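Local coordinates for uncharacterized protein (Bacteroides ovatus, PDB 3P02) that is of unknown function but combines an E-set-like N-terminal region with a BT_3044-like C-terminal region rich in antiparallel beta-sheet, at residues 67-70 and 71-75; 199-202 and 203-206; 29-32 and 33-37; 83-87 and 88-92; 96-99 and 100-104. All blocks are in the same frame, centred on the assembly; numbering follows the deposited sequence. Where two conformers were deposited one is given.

In the fold
Along the chain the order is contact 3, contact 1, contact 4, contact 5 and finally contact 2. The first four belong to the DUF4973 region, and contact 2 lies in the BT_3044-like region that follows. Contacts 3, 4 and 5 are connections among the strands of the two N-terminal sheets; the centres of contacts 3 and 4 are 15 Å apart, whereas contact 5 sits at the far end, its centre 31 Å from that of contact 3. Contact 1 is on helix 65-74, which precedes strand 83-84 of contact 4. Although remote in sequence, contacts 1 and 2 approach to about 6 Å between nearest atoms, placing the helix end near a loop of the BT_3044-like region.

Contact 1. Residues 67-70 and 71-75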
# COMPACT_ATOMS: atom_id res chain seq x y z
N ASP A 67 2.60 -19.22 0.43
CA ASP A 67 3.87 -19.80 0.86
C ASP A 67 4.80 -19.99 -0.34
O ASP A 67 5.99 -19.76 -0.22
CB ASP A 67 3.68 -21.14 1.61
CG ASP A 67 3.01 -21.00 2.97
OD1 ASP A 67 3.15 -19.93 3.60
OD2 ASP A 67 2.35 -21.97 3.41
N ILE A 68 4.25 -20.38 -1.49
CA ILE A 68 5.05 -20.59 -2.71
C ILE A 68 5.51 -19.24 -3.28
O ILE A 68 6.71 -19.06 -3.51
CB ILE A 68 4.24 -21.42 -3.72
CG1 ILE A 68 4.07 -22.83 -3.15
CG2 ILE A 68 4.93 -21.45 -5.09
CD1 ILE A 68 2.98 -23.68 -3.94
N LEU A 69 4.57 -18.30 -3.49
CA LEU A 69 4.89 -16.99 -4.03
C LEU A 69 5.97 -16.31 -3.15
O LEU A 69 6.96 -15.79 -3.67
CB LEU A 69 3.62 -16.11 -4.09
CG LEU A 69 3.81 -14.65 -4.52
CD1 LEU A 69 4.06 -14.54 -6.02
CD2 LEU A 69 2.61 -13.80 -4.10
N ASN A 70 5.79 -16.34 -1.82
CA ASN A 70 6.75 -15.71 -0.90
C ASN A 70 8.15 -16.28 -1.07
O ASN A 70 9.10 -15.51 -1.18
CB ASN A 70 6.29 -15.89 0.54
CG ASN A 70 5.24 -14.90 0.92
OD1 ASN A 70 5.21 -13.78 0.41
ND2 ASN A 70 4.36 -15.27 1.85
N PHE A 71 8.28 -17.60 -1.10
CA PHE A 71 9.62 -18.17 -1.21
C PHE A 71 10.22 -17.88 -2.59
O PHE A 71 11.41 -17.55 -2.69
CB PHE A 71 9.63 -19.67 -0.90
CG PHE A 71 11.06 -20.15 -0.80
CD1 PHE A 71 11.84 -19.83 0.31
CD2 PHE A 71 11.66 -20.84 -1.85
CE1 PHE A 71 13.18 -20.19 0.37
CE2 PHE A 71 13.00 -21.21 -1.79
CZ PHE A 71 13.76 -20.87 -0.68
N GLU A 72 9.42 -18.07 -3.64
CA GLU A 72 9.90 -17.87 -5.00
C GLU A 72 10.32 -16.41 -5.25
O GLU A 72 11.28 -16.18 -5.98
CB GLU A 72 8.87 -18.36 -6.03
CG GLU A 72 8.68 -19.87 -5.94
CD GLU A 72 7.76 -20.49 -6.99
OE1 GLU A 72 7.12 -19.72 -7.74
OE2 GLU A 72 7.61 -21.73 -6.97
N LYS A 73 9.61 -15.44 -4.65
CA LYS A 73 9.95 -14.03 -4.86
C LYS A 73 10.99 -13.52 -3.88
O LYS A 73 11.81 -12.68 -4.26
CB LYS A 73 8.70 -13.13 -4.76
CG LYS A 73 7.72 -13.28 -5.92
CD LYS A 73 8.18 -12.58 -7.20
CE LYS A 73 7.35 -12.97 -8.40
NZ LYS A 73 7.94 -12.47 -9.67
N PHE A 74 10.96 -13.99 -2.63
CA PHE A 74 11.86 -13.42 -1.62
C PHE A 74 12.86 -14.34 -0.97
O PHE A 74 13.66 -13.86 -0.16
CB PHE A 74 10.98 -12.82 -0.48
CG PHE A 74 9.90 -11.88 -0.97
CD1 PHE A 74 10.22 -10.69 -1.60
CD2 PHE A 74 8.54 -12.18 -0.77
CE1 PHE A 74 9.23 -9.81 -2.04
CE2 PHE A 74 7.55 -11.32 -1.23
CZ PHE A 74 7.90 -10.13 -1.85
N GLY A 75 12.85 -15.62 -1.32
CA GLY A 75 13.76 -16.57 -0.69
C GLY A 75 13.57 -16.65 0.82
O GLY A 75 12.45 -16.47 1.32
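The closing turns of helix 65-74, a short helix in a chain built mostly of strands, set Ile68 beside Glu72 and Asn70 next to Phe74, each pair one turn apart. Successive alpha-helical bonds tie them, among them that from Glu72 N to Ile68 O at 2.9 Å.

Ile68 and Glu72 run alongside each other on the exposed flank. Glu72 carries CG anti to the carbonyl carbon (chi1 -66°) and is extended beyond it, which lays the chain along the isoleucine. The CG2 methyl of Ile68 touches the carboxylate, 3.3 Å from Glu72 OE2, while OE1 forms a salt bridge with Arg141. Glutamate suits this place because its long stem can pack on a neighbouring aliphatic group and still hold its charge out for a partner beyond the helix.

As the helix ends, Gly75 takes a positive phi of 60°, a conformation easiest for glycine, and its N still bonds to Phe71 O at 2.8 Å. On the buried flank Asn70 OD1 lies at the edge of the Phe74 ring and in its plane, 3.8 Å from CE2, with the amide turned 36° from the ring. The same oxygen accepts a hydrogen bond from Phe82 N, a polar partner for a buried amide. The CB of Lys73 sits over the centre of one face of the Phe74 ring, 4.0 Å above its plane, and Trp22 also meets this ring.

Contact 2. Residues 199-202 and 203-206. With EDO (1,2-ethanediol), chain D.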
# COMPACT_ATOMS: atom_id res chain seq x y z
N GLN A 199 16.17 5.38 8.35
CA GLN A 199 16.27 4.77 7.01
C GLN A 199 15.48 3.46 6.88
O GLN A 199 15.58 2.79 5.85
CB GLN A 199 17.73 4.56 6.58
CG GLN A 199 18.38 5.83 6.14
CD GLN A 199 19.65 5.57 5.38
OE1 GLN A 199 20.54 4.87 5.85
NE2 GLN A 199 19.76 6.16 4.19
N ARG A 200 14.62 3.14 7.87
CA ARG A 200 13.82 1.93 7.77
C ARG A 200 12.77 2.08 6.65
O ARG A 200 12.33 3.18 6.29
CB ARG A 200 13.14 1.59 9.12
CG ARG A 200 13.94 0.65 10.04
CD ARG A 200 15.34 1.19 10.36
NE ARG A 200 16.00 0.34 11.34
CZ ARG A 200 17.09 0.70 12.02
NH1 ARG A 200 17.69 1.87 11.76
NH2 ARG A 200 17.62 -0.11 12.92
N THR A 201 12.38 0.94 6.07
CA THR A 201 11.37 0.88 5.02
C THR A 201 10.55 -0.38 5.27
O THR A 201 10.89 -1.17 6.16
CB THR A 201 12.01 0.82 3.59
OG1 THR A 201 12.59 -0.48 3.44
CG2 THR A 201 13.08 1.92 3.32
N GLU A 202 9.59 -0.66 4.37
CA GLU A 202 8.80 -1.88 4.37
C GLU A 202 9.72 -3.15 4.32
O GLU A 202 9.28 -4.22 4.73
CB GLU A 202 7.85 -1.85 3.16
CG GLU A 202 8.56 -1.82 1.81
CD GLU A 202 7.66 -1.94 0.58
OE1 GLU A 202 6.57 -2.54 0.69
OE2 GLU A 202 8.07 -1.44 -0.49
N ASP A 203 10.98 -3.02 3.85
CA ASP A 203 11.89 -4.16 3.71
C ASP A 203 12.74 -4.43 4.92
O ASP A 203 13.54 -5.37 4.89
CB ASP A 203 12.82 -3.96 2.50
CG ASP A 203 12.14 -3.92 1.15
OD1 ASP A 203 11.01 -4.47 1.03
OD2 ASP A 203 12.63 -3.21 0.26
N TYR A 204 12.58 -3.65 6.00
CA TYR A 204 13.43 -3.85 7.19
C TYR A 204 12.70 -4.69 8.20
O TYR A 204 11.55 -4.39 8.51
CB TYR A 204 13.76 -2.50 7.84
CG TYR A 204 14.90 -1.77 7.17
CD1 TYR A 204 14.74 -1.22 5.89
CD2 TYR A 204 16.09 -1.53 7.84
CE1 TYR A 204 15.77 -0.49 5.29
CE2 TYR A 204 17.14 -0.84 7.22
CZ TYR A 204 16.97 -0.33 5.94
OH TYR A 204 17.99 0.37 5.33
N GLU A 205 13.38 -5.72 8.70
CA GLU A 205 12.77 -6.60 9.70
C GLU A 205 12.37 -5.83 10.97
O GLU A 205 11.31 -6.13 11.54
CB GLU A 205 13.76 -7.70 10.06
CG GLU A 205 13.17 -8.77 10.96
CD GLU A 205 14.17 -9.82 11.41
OE1 GLU A 205 15.20 -9.99 10.73
OE2 GLU A 205 13.91 -10.47 12.45
N ASP A 206 13.20 -4.85 11.42
CA ASP A 206 12.87 -4.15 12.67
C ASP A 206 12.02 -2.89 12.48
O ASP A 206 11.89 -2.10 13.42
CB ASP A 206 14.20 -3.77 13.40
CG ASP A 206 15.06 -2.75 12.66
OD1 ASP A 206 14.57 -2.15 11.65
OD2 ASP A 206 16.23 -2.58 13.07
C1 EDO D . 20.62 3.50 9.98
O1 EDO D . 19.62 2.80 9.24
C2 EDO D . 20.87 4.88 9.37
O2 EDO D . 21.70 4.75 8.21
O HOH W 1 17.16 2.22 3.76
O HOH W 2 13.67 -0.84 1.09
O HOH W 3 8.76 -5.70 1.86
O HOH W 4 10.60 -2.12 -1.38
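Arg200 meets Asp206 side-on and at about a right angle, with guanidinium and carboxylate planes 23° apart, in the loop between strands 192-196 and 211-220 of the C-terminal sheet. Arg200 NE gives its hydrogen to Asp206 OD1 at 2.9 Å, and NH2 gives one to OD2 at 2.8 Å. Both oxygens lie almost in the guanidinium plane and are met on their syn sides, though the nitrogens come in tilted about 25° from the carboxylate plane; the pair of bonds fixes the rotation of both groups. Thr280 OG1 also bonds to Asp206 OD2, while Asp278 forms a second salt bridge with Arg200 NH1.

Tyr204 crosses the arginine stem at about a right angle. Its ring lies flat beneath the backbone of Arg200, whose CA sits over the centre of one face, 3.8 Å from the centroid, in a CH-pi contact. Thr201 OG1 lies at the ring's edge, 3.3 Å from CD1. A chi1 of 72° holds this hydroxyl between its backbone N and carbonyl carbon, where it accepts Asp203 N at 3.0 Å, an ST turn overlapping the type I beta turn closed by Tyr204 N and Thr201 O. A 1,2-ethanediol, probably from the crystallisation liquor, donates through O2 to Gln199 OE1.

With a methionine in place of Arg200, Asp206 and Asp278 would probably lose the positive charge they share.

The carboxylates of Glu202 and Asp203 are almost parallel, and a water donating to Glu202 OE2 and Asp203 OD2 probably eases their repulsion, whereas Arg200 probably stabilises Asp206 as the anion.

Contact 3. Residues 29-32 and 33-37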
# COMPACT_ATOMS: atom_id res chain seq x y z
N VAL A 29 -7.22 1.33 -2.21
CA VAL A 29 -8.35 1.55 -1.31
C VAL A 29 -8.19 2.86 -0.53
O VAL A 29 -7.29 2.97 0.31
CB VAL A 29 -8.56 0.35 -0.33
CG1 VAL A 29 -9.81 0.58 0.54
CG2 VAL A 29 -8.68 -0.99 -1.10
N ARG A 30 -9.12 3.81 -0.74
CA ARG A 30 -9.07 5.06 0.03
C ARG A 30 -9.52 4.87 1.47
O ARG A 30 -10.60 4.32 1.70
CB ARG A 30 -9.92 6.17 -0.61
CG ARG A 30 -9.75 7.47 0.19
CD ARG A 30 -10.51 8.62 -0.38
NE ARG A 30 -9.82 9.24 -1.52
CZ ARG A 30 -8.90 10.19 -1.43
NH1 ARG A 30 -8.40 10.54 -0.25
NH2 ARG A 30 -8.41 10.73 -2.53
N TYR A 31 -8.72 5.38 2.41
CA TYR A 31 -9.08 5.47 3.81
C TYR A 31 -9.74 6.85 4.00
O TYR A 31 -9.03 7.88 4.07
CB TYR A 31 -7.88 5.29 4.76
CG TYR A 31 -8.24 4.66 6.09
CD1 TYR A 31 -9.20 5.23 6.93
CD2 TYR A 31 -7.61 3.50 6.53
CE1 TYR A 31 -9.54 4.63 8.15
CE2 TYR A 31 -7.95 2.89 7.74
CZ TYR A 31 -8.89 3.48 8.56
OH TYR A 31 -9.22 2.86 9.74
N ALA A 32 -11.07 6.88 4.00
CA ALA A 32 -11.84 8.11 4.25
C ALA A 32 -12.42 7.98 5.68
O ALA A 32 -11.65 7.64 6.59
CB ALA A 32 -12.91 8.26 3.19
N ASN A 33 -13.75 8.20 5.90
CA ASN A 33 -14.34 7.97 7.22
C ASN A 33 -14.22 6.46 7.52
O ASN A 33 -13.99 6.06 8.67
CB ASN A 33 -15.80 8.43 7.26
CG ASN A 33 -16.02 9.93 7.27
OD1 ASN A 33 -15.14 10.73 7.64
ND2 ASN A 33 -17.23 10.36 6.92
N SER A 34 -14.28 5.66 6.45
CA SER A 34 -14.11 4.21 6.45
C SER A 34 -13.16 3.87 5.31
O SER A 34 -12.94 4.71 4.44
CB SER A 34 -15.46 3.50 6.29
OG SER A 34 -16.02 3.71 5.01
N ALA A 35 -12.61 2.66 5.30
CA ALA A 35 -11.71 2.23 4.23
C ALA A 35 -12.40 1.10 3.44
O ALA A 35 -12.01 -0.07 3.51
CB ALA A 35 -10.39 1.79 4.83
N LYS A 36 -13.47 1.46 2.73
CA LYS A 36 -14.27 0.51 1.96
C LYS A 36 -14.14 0.70 0.46
O LYS A 36 -14.17 1.83 -0.05
CB LYS A 36 -15.75 0.62 2.34
CG LYS A 36 -16.05 0.14 3.74
CD LYS A 36 -17.57 0.13 3.96
CE LYS A 36 -17.95 -0.27 5.36
NZ LYS A 36 -17.65 0.80 6.36
N TYR A 37 -14.01 -0.42 -0.27
CA TYR A 37 -13.90 -0.42 -1.72
C TYR A 37 -14.31 -1.79 -2.25
O TYR A 37 -13.87 -2.82 -1.70
CB TYR A 37 -12.47 -0.08 -2.17
CG TYR A 37 -12.29 -0.05 -3.67
CD1 TYR A 37 -12.91 0.93 -4.45
CD2 TYR A 37 -11.46 -0.96 -4.31
CE1 TYR A 37 -12.74 0.97 -5.83
CE2 TYR A 37 -11.29 -0.93 -5.70
CZ TYR A 37 -11.92 0.05 -6.45
OH TYR A 37 -11.78 0.08 -7.82
O HOH W 5 -13.10 4.50 0.87
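One face of the Tyr31 ring carries the methyl group of Ala35, which stands 3.7 Å above the plane, offset toward the rim; this is a CH-pi contact in which Ala35 CB comes 3.7 Å from Tyr31 CD2. Alanine fits because a single methyl can rest on the ring while the backbone stays close. The far end of the ring is held separately, its OH bonded to Gly115 N. The other ring, that of Tyr37, is met obliquely by Val29 CG2, and the firmer touch is lower down, where Val29 CG1 lies 3.9 Å from Tyr37 CB. With CG anti to the backbone N (chi1 -179°), Tyr37 carries its ring onward from the valine.

At the turn itself, Ala32 N bonds to Ser34 O at 2.9 Å, the donor standing well above the carbonyl plane. Further back the chains are too far apart for direct pairing of Arg30 and Lys36, and a water donates to both their carbonyl oxygens, 2.6 Å from Arg30 O and 3.0 Å from Lys36 O. Between them Ala35 CA makes a CA-H...O contact with Arg30 O at 3.5 Å.

Val29 and Tyr31 pair with strand 146-154, whereas Ala35 pairs with Leu113 and Tyr37 with Phe111. The chain thus reverses while passing from one sheet to the other, a beta arch, consistent with the sandwich of an E-set domain.

Contact 4. Residues 83-87 and 88-92; sequences RELPQ and KYYSF
Leu85 and Pro86 pack against the rings of Tyr89 and Tyr90 where the chain turns between two short strands. Leu85 divides its branches: CD1 touches Tyr89 CB at 3.8 Å, and CD2 slides past the Tyr90 ring, 3.7 Å from its CD2. Branching is what lets one leucine serve both tyrosines. Pro86 lies alongside Tyr89, its CD 3.6 Å from Tyr89 CD2 and its CG at the ring edge, in plane. The Tyr90 ring has Gln87 O over the centre of one face and Leu85 O at its edge, in plane, 3.3 Å from CE2.

These rings are placed by a 3-10 turn. Tyr89 N bonds to Pro86 O at 3.0 Å. The bond from Tyr90 N to Gln87 O is straight at the hydrogen (172°) but long, 3.3 Å, its donor far above the carbonyl plane. A chi1 of 64° keeps CG of Tyr90 between its own N and carbonyl carbon, folding the ring back over residues 85-87.

Farther out, Leu85 and Tyr90 rest on Phe111, Tyr90 also on Leu61 and Leu124, and Pro86 on Trp122, so the turn is pressed against strands of both sheets.

One water links three polar atoms of the rim: it accepts a hydrogen bond from Tyr90 OH at 2.6 Å and donates to Leu85 O and to Glu84 OE2. Both its hydrogens are thereby spent, which is likely to keep the phenol oriented as a donor.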
# COMPACT_ATOMS: atom_id res chain seq x y z
N ARG A 83 1.45 -11.50 3.98
CA ARG A 83 0.65 -12.21 4.98
C ARG A 83 -0.74 -12.34 4.44
O ARG A 83 -1.22 -11.42 3.77
CB ARG A 83 0.63 -11.42 6.30
CG ARG A 83 2.02 -11.30 6.94
CD ARG A 83 2.00 -10.50 8.22
NE ARG A 83 1.12 -11.10 9.24
CZ ARG A 83 0.88 -10.57 10.44
NH1 ARG A 83 1.47 -9.44 10.80
NH2 ARG A 83 0.06 -11.17 11.28
N GLU A 84 -1.41 -13.46 4.72
CA GLU A 84 -2.78 -13.62 4.27
C GLU A 84 -3.67 -12.57 4.90
O GLU A 84 -3.69 -12.43 6.13
CB GLU A 84 -3.29 -15.04 4.58
CG GLU A 84 -4.72 -15.26 4.09
CD GLU A 84 -5.27 -16.62 4.51
OE1 GLU A 84 -4.55 -17.62 4.35
OE2 GLU A 84 -6.41 -16.67 5.02
N LEU A 85 -4.45 -11.86 4.07
CA LEU A 85 -5.37 -10.87 4.59
C LEU A 85 -6.46 -11.57 5.44
O LEU A 85 -7.16 -12.44 4.93
CB LEU A 85 -6.02 -10.11 3.40
CG LEU A 85 -7.02 -9.02 3.80
CD1 LEU A 85 -6.30 -7.88 4.53
CD2 LEU A 85 -7.74 -8.46 2.58
N PRO A 86 -6.60 -11.23 6.75
CA PRO A 86 -7.66 -11.88 7.56
C PRO A 86 -9.06 -11.63 6.99
O PRO A 86 -9.35 -10.58 6.38
CB PRO A 86 -7.50 -11.26 8.95
CG PRO A 86 -6.03 -10.85 8.97
CD PRO A 86 -5.79 -10.31 7.58
N GLN A 87 -9.93 -12.63 7.21
CA GLN A 87 -11.28 -12.72 6.67
C GLN A 87 -12.20 -11.55 7.11
O GLN A 87 -13.12 -11.19 6.37
CB GLN A 87 -11.85 -14.12 7.02
CG GLN A 87 -13.20 -14.22 7.62
CD GLN A 87 -13.86 -15.45 7.06
OE1 GLN A 87 -14.31 -15.44 5.92
NE2 GLN A 87 -13.84 -16.55 7.81
N LYS A 88 -11.92 -10.93 8.25
CA LYS A 88 -12.75 -9.80 8.67
C LYS A 88 -12.60 -8.59 7.74
O LYS A 88 -13.49 -7.74 7.70
CB LYS A 88 -12.45 -9.41 10.12
CG LYS A 88 -11.03 -8.90 10.37
CD LYS A 88 -10.97 -8.40 11.82
CE LYS A 88 -9.72 -7.64 12.11
NZ LYS A 88 -9.84 -6.91 13.40
N TYR A 89 -11.53 -8.57 6.92
CA TYR A 89 -11.30 -7.44 6.02
C TYR A 89 -11.91 -7.57 4.63
O TYR A 89 -11.82 -6.60 3.85
CB TYR A 89 -9.81 -7.21 5.87
CG TYR A 89 -9.15 -6.80 7.16
CD1 TYR A 89 -9.41 -5.56 7.74
CD2 TYR A 89 -8.28 -7.66 7.82
CE1 TYR A 89 -8.81 -5.19 8.94
CE2 TYR A 89 -7.66 -7.29 9.01
CZ TYR A 89 -7.94 -6.05 9.57
OH TYR A 89 -7.35 -5.65 10.74
N TYR A 90 -12.55 -8.71 4.31
CA TYR A 90 -13.10 -8.80 2.97
C TYR A 90 -14.31 -9.71 2.93
O TYR A 90 -14.54 -10.51 3.84
CB TYR A 90 -12.02 -9.32 1.95
CG TYR A 90 -11.56 -10.73 2.24
CD1 TYR A 90 -12.30 -11.84 1.80
CD2 TYR A 90 -10.44 -10.97 3.03
CE1 TYR A 90 -11.92 -13.14 2.14
CE2 TYR A 90 -10.05 -12.27 3.36
CZ TYR A 90 -10.80 -13.35 2.92
OH TYR A 90 -10.42 -14.62 3.28
N SER A 91 -15.03 -9.63 1.80
CA SER A 91 -16.11 -10.56 1.50
C SER A 91 -16.26 -10.71 0.00
O SER A 91 -16.09 -9.76 -0.76
CB SER A 91 -17.43 -10.17 2.15
OG SER A 91 -18.05 -9.07 1.49
N PHE A 92 -16.54 -11.93 -0.43
CA PHE A 92 -16.76 -12.19 -1.85
C PHE A 92 -17.68 -13.39 -1.99
O PHE A 92 -17.63 -14.29 -1.15
CB PHE A 92 -15.44 -12.37 -2.63
CG PHE A 92 -14.61 -13.57 -2.26
CD1 PHE A 92 -14.89 -14.82 -2.80
CD2 PHE A 92 -13.52 -13.44 -1.41
CE1 PHE A 92 -14.10 -15.93 -2.48
CE2 PHE A 92 -12.74 -14.55 -1.08
CZ PHE A 92 -13.03 -15.79 -1.61
O HOH W 6 -8.37 -14.88 4.87
O HOH W 7 -14.59 -13.28 4.36

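Contact 5. Residues 96-99 and 100-104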
# COMPACT_ATOMS: atom_id res chain seq x y z
N LEU A 96 -20.81 -18.26 -8.51
CA LEU A 96 -21.37 -17.42 -9.57
C LEU A 96 -21.78 -18.29 -10.74
O LEU A 96 -21.07 -19.25 -11.06
CB LEU A 96 -20.30 -16.42 -10.07
CG LEU A 96 -20.33 -14.97 -9.56
CD1 LEU A 96 -19.68 -14.84 -8.22
CD2 LEU A 96 -19.50 -14.09 -10.47
N THR A 97 -22.88 -17.94 -11.39
CA THR A 97 -23.32 -18.62 -12.59
C THR A 97 -22.92 -17.74 -13.77
O THR A 97 -23.20 -16.52 -13.76
CB THR A 97 -24.82 -18.92 -12.57
OG1 THR A 97 -25.05 -19.92 -11.58
CG2 THR A 97 -25.32 -19.42 -13.94
N ILE A 98 -22.20 -18.32 -14.74
CA ILE A 98 -21.87 -17.62 -15.98
C ILE A 98 -22.80 -18.21 -17.04
O ILE A 98 -22.65 -19.39 -17.38
CB ILE A 98 -20.38 -17.68 -16.39
CG1 ILE A 98 -19.43 -17.23 -15.26
CG2 ILE A 98 -20.15 -16.87 -17.68
CD1 ILE A 98 -17.92 -17.47 -15.59
N PRO A 99 -23.79 -17.45 -17.53
CA PRO A 99 -24.72 -18.00 -18.54
C PRO A 99 -24.03 -18.45 -19.83
O PRO A 99 -23.02 -17.88 -20.23
CB PRO A 99 -25.66 -16.83 -18.83
CG PRO A 99 -25.56 -15.93 -17.64
CD PRO A 99 -24.12 -16.04 -17.21
N ALA A 100 -24.63 -19.45 -20.51
CA ALA A 100 -24.14 -19.90 -21.81
C ALA A 100 -24.15 -18.69 -22.76
O ALA A 100 -25.06 -17.86 -22.67
CB ALA A 100 -25.04 -21.01 -22.35
N GLY A 101 -23.15 -18.57 -23.61
CA GLY A 101 -23.08 -17.44 -24.54
C GLY A 101 -22.35 -16.22 -23.98
O GLY A 101 -22.05 -15.29 -24.74
N GLN A 102 -22.06 -16.21 -22.66
CA GLN A 102 -21.35 -15.11 -21.98
C GLN A 102 -19.91 -15.57 -21.67
O GLN A 102 -19.74 -16.60 -21.04
CB GLN A 102 -22.11 -14.72 -20.70
CG GLN A 102 -21.60 -13.48 -20.02
CD GLN A 102 -22.37 -13.18 -18.75
OE1 GLN A 102 -23.60 -13.27 -18.68
NE2 GLN A 102 -21.65 -12.75 -17.75
N SER A 103 -18.88 -14.90 -22.19
CA SER A 103 -17.51 -15.40 -21.97
C SER A 103 -16.76 -14.58 -20.90
O SER A 103 -15.55 -14.74 -20.71
CB SER A 103 -16.72 -15.39 -23.27
OG SER A 103 -16.38 -14.05 -23.60
N HIS A 104 -17.48 -13.72 -20.22
CA HIS A 104 -16.89 -12.89 -19.19
C HIS A 104 -17.76 -12.92 -17.94
O HIS A 104 -18.95 -13.23 -18.02
CB HIS A 104 -16.76 -11.43 -19.72
CG HIS A 104 -18.10 -10.85 -20.09
ND1 HIS A 104 -18.83 -10.10 -19.18
CD2 HIS A 104 -18.82 -10.98 -21.23
CE1 HIS A 104 -19.95 -9.78 -19.81
NE2 HIS A 104 -20.00 -10.30 -21.04
O HOH W 8 -20.30 -18.95 -20.97
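Pro99 and Gln102 meet across the tip of the loop that follows strand 95-98. The two side chains cross obliquely: Gln102 OE1 comes obliquely against the CD-CG side of the proline ring, 3.2 Å from Pro99 CD and 3.5 Å from CG, an approach of a carbonyl oxygen to CD, whose CH bonds are slightly polarised by the ring nitrogen. Gln102 gets there with CG anti to its backbone N (chi1 -171°) and an extended stem, which also aims the other end of the amide at the chain further on. There NE2 bonds to His104 O at 2.8 Å, almost in the amide plane, which fixes the flip of the amide. The stem serves as well, with Gln102 CG lying 3.7 Å above one face of the His104 ring, toward its rim.

The fold of the tip is a type II beta turn from Pro99 to Gln102, closed by Gln102 N and Pro99 O at 3.1 Å. Proline suits the residue that opens it, since its ring holds phi near the -61° found here and offers CD to the glutamine. Gly101 stands at the third position with phi 89°, where a side chain would strike the carbonyl oxygen of Ala100; Ala100 N is bonded to Asp54 OD1. Were Gln102 cut back to an alanine, His104 O would probably lose its amide partner and Pro99 CD its oxygen neighbour.

Ile98 is buried at the strand's end. Its CG2 reaches 3.4 Å from Gln102 O, while its side chain also packs on Val57 of one sheet and on Val43, Val45 and Ala105 of the other, a beta-branched aliphatic residue between two layers.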